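Local coordinates for putative sugar binding protein (Salmonella enterica subsp. enterica serovar Typhimurium, PDB 3KNZ), which probably binds a carbohydrate derivative, perhaps a sugar phosphate as SIS relatives do, through SIS domains related to those of glucosamine-6-phosphate synthase, though its substrate is not established, at residues D225-G230 against N267-Q272. Residues are numbered along the deposited sequence; the frame is centred on the assembly and turned at random.
Sequences DIRLTG and NAFNAQ
Arg227 meets the Ala268-Phe269 link through the flank of its side chain. Its CG lies 3.3 Å from Ala268 O. The same methylene carbon, Arg227 CG, is 3.7 Å from Phe269 CD2 and so touches both a carbonyl oxygen and a ring carbon. Because CG stands beside the backbone N and anti to the carbonyl carbon (chi1 -49°), and the chain then bends at chi2 (-72°), the aliphatic part runs past Ala268 O before the guanidinium begins. That oxygen sits over one face of the guanidinium: Arg227 NE is 3.0 Å from Ala268 O, yet the angle is too poor for a hydrogen bond. The Phe269 ring meets Arg227 CG obliquely, the two side chains run antiparallel where they pass, and the ring and guanidinium planes are 56° apart, which argues against a parallel stack.

Phe269 is the first residue to leave helical geometry after helix 265-268, and its side chain also packs on Leu275 and Phe261. From there the chain passes into an Asx turn, in which Asn270 OD1 accepts from Gln272 N at 2.9 Å, and then enters strand 273-278. That strand lies parallel beside 225-230 in a five-stranded sheet of the kind found in SIS domains. Asp225 OD1 stays 4.0 Å from Gln272 O but is hydrogen-bonded to Ser273, whose hydroxyl also bonds Asn270 N. Asp225 and Arg227 are modelled as a salt bridge along their own strand, although its short distances leave the exact placing of the carboxylate doubtful.

Across the contact, then, the chemistry is electrostatic and van der Waals: the Ala268 carbonyl dipole probably helps to stabilise the positive guanidinium without hydrogen-bonding to it, beside an imidazole probably carried over from crystallisation.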
loop_
_atom_site.group_PDB
_atom_site.type_symbol
_atom_site.label_atom_id
_atom_site.label_comp_id
_atom_site.label_asym_id
_atom_site.label_seq_id
_atom_site.Cartn_x
_atom_site.Cartn_y
_atom_site.Cartn_z
ATOM N N ASP A 225 10.757 13.426 14.359
ATOM C CA ASP A 225 9.939 12.372 13.794
ATOM C C ASP A 225 10.703 11.057 13.859
ATOM O O ASP A 225 11.938 11.026 13.848
ATOM C CB ASP A 225 9.547 12.690 12.351
ATOM C CG ASP A 225 10.731 12.690 11.409
ATOM O OD1 ASP A 225 11.866 12.937 11.856
ATOM O OD2 ASP A 225 10.525 12.452 10.211
ATOM N N ILE A 226 9.952 9.971 13.910
ATOM C CA ILE A 226 10.530 8.661 14.064
ATOM C C ILE A 226 10.253 7.830 12.831
ATOM O O ILE A 226 9.154 7.855 12.296
ATOM C CB ILE A 226 9.926 7.968 15.301
ATOM C CG1 ILE A 226 10.192 8.828 16.548
ATOM C CG2 ILE A 226 10.472 6.546 15.442
ATOM C CD1 ILE A 226 9.427 8.399 17.804
ATOM N N ARG A 227 11.263 7.096 12.384
ATOM C CA ARG A 227 11.129 6.233 11.230
ATOM C C ARG A 227 11.490 4.815 11.672
ATOM O O ARG A 227 12.501 4.601 12.347
ATOM C CB ARG A 227 12.075 6.697 10.128
ATOM C CG ARG A 227 12.006 8.192 9.818
ATOM C CD ARG A 227 10.730 8.589 9.106
ATOM N NE ARG A 227 10.655 10.036 8.914
ATOM C CZ ARG A 227 9.773 10.659 8.129
ATOM N NH1 ARG A 227 8.888 9.975 7.425
ATOM N NH2 ARG A 227 9.795 11.981 8.029
ATOM N N LEU A 228 10.653 3.854 11.304
ATOM C CA LEU A 228 10.873 2.461 11.658
ATOM C C LEU A 228 11.163 1.689 10.393
ATOM O O LEU A 228 10.511 1.914 9.382
ATOM C CB LEU A 228 9.615 1.863 12.286
ATOM C CG LEU A 228 8.930 2.703 13.352
ATOM C CD1 LEU A 228 7.798 1.891 13.974
ATOM C CD2 LEU A 228 9.931 3.143 14.398
ATOM N N THR A 229 12.126 0.780 10.436
ATOM C CA THR A 229 12.420 -0.035 9.267
ATOM C C THR A 229 12.648 -1.474 9.679
ATOM O O THR A 229 12.881 -1.775 10.846
ATOM C CB THR A 229 13.661 0.454 8.494
ATOM O OG1 THR A 229 13.736 -0.214 7.220
ATOM C CG2 THR A 229 14.927 0.178 9.289
ATOM N N GLY A 230 12.569 -2.368 8.705
ATOM C CA GLY A 230 12.796 -3.780 8.957
ATOM C C GLY A 230 12.730 -4.562 7.671
ATOM O O GLY A 230 12.322 -4.029 6.635
ATOM N N ASN A 267 13.918 11.241 1.218
ATOM C CA ASN A 267 12.547 11.670 1.432
ATOM C C ASN A 267 11.977 11.075 2.712
ATOM O O ASN A 267 10.973 11.546 3.228
ATOM C CB ASN A 267 11.674 11.311 0.232
ATOM C CG ASN A 267 11.958 12.184 -0.981
ATOM O OD1 ASN A 267 12.433 13.311 -0.851
ATOM N ND2 ASN A 267 11.651 11.673 -2.162
ATOM N N ALA A 268 12.646 10.067 3.256
ATOM C CA ALA A 268 12.159 9.395 4.448
ATOM C C ALA A 268 12.983 9.653 5.707
ATOM O O ALA A 268 12.628 9.144 6.769
ATOM C CB ALA A 268 12.095 7.895 4.184
ATOM N N PHE A 269 14.059 10.436 5.624
ATOM C CA PHE A 269 14.921 10.604 6.787
ATOM C C PHE A 269 15.880 11.766 6.662
ATOM O O PHE A 269 16.344 12.072 5.570
ATOM C CB PHE A 269 15.753 9.331 6.952
ATOM C CG PHE A 269 16.342 9.156 8.317
ATOM C CD1 PHE A 269 17.581 9.672 8.629
ATOM C CD2 PHE A 269 15.658 8.448 9.289
ATOM C CE1 PHE A 269 18.119 9.498 9.892
ATOM C CE2 PHE A 269 16.194 8.273 10.550
ATOM C CZ PHE A 269 17.423 8.800 10.849
ATOM N N ASN A 270 16.176 12.409 7.788
ATOM C CA ASN A 270 17.183 13.468 7.831
ATOM C C ASN A 270 17.845 13.516 9.208
ATOM O O ASN A 270 17.517 12.718 10.075
ATOM C CB ASN A 270 16.630 14.833 7.365
ATOM C CG ASN A 270 15.570 15.409 8.280
ATOM O OD1 ASN A 270 15.622 15.268 9.504
ATOM N ND2 ASN A 270 14.618 16.114 7.679
ATOM N N ALA A 271 18.789 14.433 9.394
ATOM C CA ALA A 271 19.523 14.561 10.651
ATOM C C ALA A 271 18.637 14.650 11.893
ATOM O O ALA A 271 19.041 14.207 12.961
ATOM C CB ALA A 271 20.443 15.776 10.585
ATOM N N GLN A 272 17.436 15.211 11.754
ATOM C CA GLN A 272 16.519 15.383 12.887
ATOM C C GLN A 272 15.678 14.124 13.166
ATOM O O GLN A 272 14.925 14.076 14.141
ATOM C CB GLN A 272 15.546 16.542 12.628
ATOM C CG GLN A 272 16.109 17.740 11.861
ATOM C CD GLN A 272 17.350 18.341 12.481
ATOM O OE1 GLN A 272 17.479 18.425 13.703
ATOM N NE2 GLN A 272 18.271 18.783 11.630
#